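Local coordinates for LPXTG cell wall surface protein (Streptococcus gordonii, PDB 7AVK) that is a cell-wall-linked surface protein with tandem SHIRT repeats that probably acts as a variable-length adhesin, regulating bacterial cell-surface interactions, at residues Ser45-Lys50 with Trp56-Tyr61. Numbering follows the deposited sequence.
With IS8 (isothiocyanate), chain C.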
ATOM      1  N   SER A  45       4.611  -3.200   7.664  1.00 13.06           N
ATOM      2  CA  SER A  45       5.530  -3.727   8.703  1.00 15.16           C
ATOM      3  C   SER A  45       5.116  -5.145   9.090  1.00 14.20           C
ATOM      4  O   SER A  45       5.956  -5.898   9.567  1.00 17.08           O
ATOM      5  CB  SER A  45       5.596  -2.822   9.876  1.00 21.25           C
ATOM      6  OG  SER A  45       4.336  -2.710  10.492  1.00 30.76           O
ATOM      7  N   GLN A  46       3.836  -5.459   8.958  1.00 14.55           N
ATOM      8  CA  GLN A  46       3.290  -6.815   9.115  1.00 16.16           C
ATOM      9  C   GLN A  46       2.542  -7.137   7.819  1.00 14.98           C
ATOM     10  O   GLN A  46       1.899  -6.244   7.271  1.00 14.76           O
ATOM     11  CB  GLN A  46       2.350  -6.913  10.315  1.00 20.88           C
ATOM     12  CG  GLN A  46       2.991  -6.477  11.616  1.00 32.86           C
ATOM     13  CD  GLN A  46       4.135  -7.372  12.033  1.00 45.89           C
ATOM     14  OE1 GLN A  46       4.221  -8.530  11.649  1.00 55.34           O
ATOM     15  NE2 GLN A  46       5.058  -6.809  12.792  1.00 56.83           N
ATOM     16  N   THR A  47       2.611  -8.362   7.335  1.00 16.35           N
ATOM     17  CA  THR A  47       1.911  -8.754   6.094  1.00 16.57           C
ATOM     18  C   THR A  47       0.789  -9.737   6.382  1.00 16.08           C
ATOM     19  O   THR A  47       0.180 -10.206   5.434  1.00 16.69           O
ATOM     20  CB  THR A  47       2.910  -9.256   5.055  1.00 19.29           C
ATOM     21  OG1 THR A  47       3.638 -10.307   5.686  1.00 21.77           O
ATOM     22  CG2 THR A  47       3.824  -8.155   4.575  1.00 22.21           C
ATOM     23  N   GLU A  48       0.492 -10.011   7.647  1.00 17.25           N
ATOM     24  CA  GLU A  48      -0.613 -10.900   8.038  1.00 20.91           C
ATOM     25  C   GLU A  48      -1.251 -10.294   9.288  1.00 20.35           C
ATOM     26  O   GLU A  48      -0.484  -9.930  10.199  1.00 24.70           O
ATOM     27  CB  GLU A  48      -0.105 -12.323   8.261  1.00 29.46           C
ATOM     28  CG  GLU A  48      -1.178 -13.386   8.267  1.00 49.51           C
ATOM     29  CD  GLU A  48      -0.628 -14.796   8.405  1.00 56.43           C
ATOM     30  OE1 GLU A  48       0.435 -14.954   9.035  1.00 66.96           O
ATOM     31  OE2 GLU A  48      -1.247 -15.731   7.876  1.00 59.78           O
ATOM     32  N   VAL A  49      -2.570 -10.146   9.312  1.00 18.39           N
ATOM     33  CA  VAL A  49      -3.301  -9.607  10.479  1.00 19.02           C
ATOM     34  C   VAL A  49      -4.380 -10.626  10.809  1.00 19.19           C
ATOM     35  O   VAL A  49      -5.257 -10.858   9.972  1.00 18.44           O
ATOM     36  CB  VAL A  49      -3.917  -8.226  10.228  1.00 22.67           C
ATOM     37  CG1 VAL A  49      -4.903  -7.848  11.325  1.00 25.32           C
ATOM     38  CG2 VAL A  49      -2.822  -7.191  10.079  1.00 28.15           C
ATOM     39  N   LYS A  50      -4.319 -11.220  11.993  1.00 21.37           N
ATOM     40  CA  LYS A  50      -5.315 -12.204  12.429  1.00 22.90           C
ATOM     41  C   LYS A  50      -6.446 -11.461  13.126  1.00 23.08           C
ATOM     42  O   LYS A  50      -6.129 -10.585  13.935  1.00 26.38           O
ATOM     43  CB  LYS A  50      -4.723 -13.251  13.379  1.00 30.55           C
ATOM     44  CG  LYS A  50      -3.826 -14.286  12.721  1.00 47.10           C
ATOM     45  CD  LYS A  50      -4.584 -15.521  12.276  1.00 54.24           C
ATOM     46  CE  LYS A  50      -3.737 -16.639  11.701  1.00 58.88           C
ATOM     47  NZ  LYS A  50      -2.714 -16.180  10.731  1.00 68.68           N
ATOM     48  N   TRP A  56      -6.298 -11.507   7.401  1.00 15.63           N
ATOM     49  CA  TRP A  56      -6.017 -10.591   6.290  1.00 14.23           C
ATOM     50  C   TRP A  56      -4.565 -10.834   5.890  1.00 14.04           C
ATOM     51  O   TRP A  56      -3.683 -10.793   6.765  1.00 16.18           O
ATOM     52  CB  TRP A  56      -6.216  -9.149   6.702  1.00 13.81           C
ATOM     53  CG  TRP A  56      -7.644  -8.757   6.824  1.00 13.27           C
ATOM     54  CD1 TRP A  56      -8.371  -8.701   7.964  1.00 13.81           C
ATOM     55  CD2 TRP A  56      -8.507  -8.321   5.759  1.00 12.42           C
ATOM     56  NE1 TRP A  56      -9.614  -8.244   7.672  1.00 14.48           N
ATOM     57  CE2 TRP A  56      -9.741  -8.001   6.335  1.00 12.64           C
ATOM     58  CE3 TRP A  56      -8.351  -8.163   4.377  1.00 12.06           C
ATOM     59  CZ2 TRP A  56     -10.816  -7.533   5.581  1.00 12.86           C
ATOM     60  CZ3 TRP A  56      -9.395  -7.658   3.631  1.00 12.70           C
ATOM     61  CH2 TRP A  56     -10.621  -7.359   4.231  1.00 12.45           C
ATOM     62  N   SER A  57      -4.319 -11.061   4.606  1.00 14.05           N
ATOM     63  CA  SER A  57      -2.966 -11.324   4.097  1.00 14.58           C
ATOM     64  C   SER A  57      -2.638 -10.257   3.065  1.00 13.29           C
ATOM     65  O   SER A  57      -3.452 -10.012   2.176  1.00 13.70           O
ATOM     66  CB  SER A  57      -2.861 -12.691   3.491  1.00 20.10           C
ATOM     67  OG  SER A  57      -3.176 -13.685   4.437  1.00 37.25           O
ATOM     68  N   PHE A  58      -1.461  -9.677   3.150  1.00 12.66           N
ATOM     69  CA  PHE A  58      -1.047  -8.665   2.180  1.00 12.55           C
ATOM     70  C   PHE A  58      -0.639  -9.406   0.923  1.00 13.03           C
ATOM     71  O   PHE A  58       0.276 -10.261   0.953  1.00 16.18           O
ATOM     72  CB  PHE A  58       0.132  -7.837   2.669  1.00 12.89           C
ATOM     73  CG  PHE A  58       0.484  -6.743   1.700  1.00 12.06           C
ATOM     74  CD1 PHE A  58      -0.446  -5.768   1.418  1.00 11.67           C
ATOM     75  CD2 PHE A  58       1.720  -6.663   1.080  1.00 13.94           C
ATOM     76  CE1 PHE A  58      -0.159  -4.753   0.545  1.00 12.28           C
ATOM     77  CE2 PHE A  58       2.002  -5.636   0.196  1.00 14.71           C
ATOM     78  CZ  PHE A  58       1.057  -4.680  -0.073  1.00 12.67           C
ATOM     79  N   LYS A  59      -1.295  -9.114  -0.194  1.00 12.73           N
ATOM     80  CA  LYS A  59      -0.922  -9.755  -1.496  0.55 13.47           C
ATOM     81  C   LYS A  59       0.350  -9.073  -2.188  1.00 13.69           C
ATOM     82  O   LYS A  59       1.543  -9.586  -2.256  1.00 17.89           O
ATOM     83  CB  LYS A  59      -2.140  -9.739  -2.428  0.55 15.33           C
ATOM     84  CG  LYS A  59      -1.957 -10.389  -3.791  0.55 24.61           C
ATOM     85  CD  LYS A  59      -3.276 -10.643  -4.490  0.55 26.47           C
ATOM     86  CE  LYS A  59      -3.128 -10.946  -5.965  0.55 25.70           C
ATOM     87  NZ  LYS A  59      -4.360 -11.546  -6.533  0.55 38.07           N
ATOM     88  N   SER A  60       0.149  -7.822  -2.559  1.00 13.05           N
ATOM     89  CA  SER A  60       1.177  -7.040  -3.268  1.00 12.28           C
ATOM     90  C   SER A  60       0.656  -5.641  -3.505  1.00 11.80           C
ATOM     91  O   SER A  60      -0.532  -5.376  -3.352  1.00 11.36           O
ATOM     92  CB  SER A  60       1.500  -7.644  -4.661  1.00 15.20           C
ATOM     93  OG  SER A  60       0.309  -7.769  -5.391  1.00 16.37           O
ATOM     94  N   TYR A  61       1.570  -4.786  -3.884  1.00 11.76           N
ATOM     95  CA  TYR A  61       1.219  -3.556  -4.531  1.00 10.47           C
ATOM     96  C   TYR A  61       0.995  -3.785  -6.032  1.00 11.56           C
ATOM     97  O   TYR A  61       1.487  -4.764  -6.631  1.00 14.35           O
ATOM     98  CB  TYR A  61       2.318  -2.501  -4.329  1.00 10.90           C
ATOM     99  CG  TYR A  61       2.407  -2.055  -2.868  1.00 10.49           C
ATOM    100  CD1 TYR A  61       1.472  -1.158  -2.358  1.00 10.19           C
ATOM    101  CD2 TYR A  61       3.381  -2.520  -2.025  1.00 10.34           C
ATOM    102  CE1 TYR A  61       1.518  -0.724  -1.050  1.00 10.08           C
ATOM    103  CE2 TYR A  61       3.460  -2.102  -0.701  1.00  9.96           C
ATOM    104  CZ  TYR A  61       2.531  -1.192  -0.218  1.00  9.48           C
ATOM    105  OH  TYR A  61       2.546  -0.764   1.092  1.00  9.92           O
TER
HETATM  106  S   IS8 C1401       4.945  -5.120  -4.572  1.00 23.43           S
HETATM  107  C   IS8 C1401       5.038  -5.979  -3.315  1.00 16.37           C
HETATM  108  N   IS8 C1401       4.966  -6.596  -2.192  1.00 31.23           N
HETATM  109  O   HOH W   1       0.931 -12.168   2.982  1.00 60.43           O
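Val49 and Trp56 form an antiparallel hydrogen-bonded pair, and the axes of strands 48-50 and 56-61 run at 168° to each other. Val49 N bonds to Trp56 O at 2.9 Å. Trp56 N returns a bond to Val49 O at 2.8 Å. A third backbone bond runs from Phe58 N to Thr47 O (2.9 Å). One water donates to both Thr47 O and Phe58 O and so bridges the two segments beside the Thr47-Phe58 bond. Between these bonds, Glu48 faces Ser57 in a non-hydrogen-bonded pair. Here Glu48 CA comes within 3.3 Å of Trp56 O as a CA-H...O contact. The two strands make a beta hairpin of the SHIRT domain, a family of the ubiquitin clan, and strand 48-50 is the outermost strand on its side of the mixed sheet. Val49 and Trp56 point to the buried face. Their CB atoms lie 4.3 Å apart, and both side chains also touch Val22 of helix 20-23. The indole leads away from Val49 and meets the ring of Phe81. Glu48 and Ser57 are on the other face of the sheet, where the extended Glu48 side chain carries OE2 to Lys50 NZ in a salt bridge of 3.2 Å. Thr47 CB packs on Phe58 CB at 3.9 Å. With CG anti to its backbone N (chi1 -176°), the Phe58 ring swings away from the outer strand toward Tyr61 and Trp79. Its CZ sits 3.6 Å above the Tyr61 ring plane, offset toward the rim. The isothiocyanate lies at the edges of both rings, its N near Phe58 and its S near Tyr61; Ser60, Gln43 and Thr64 complete this pocket.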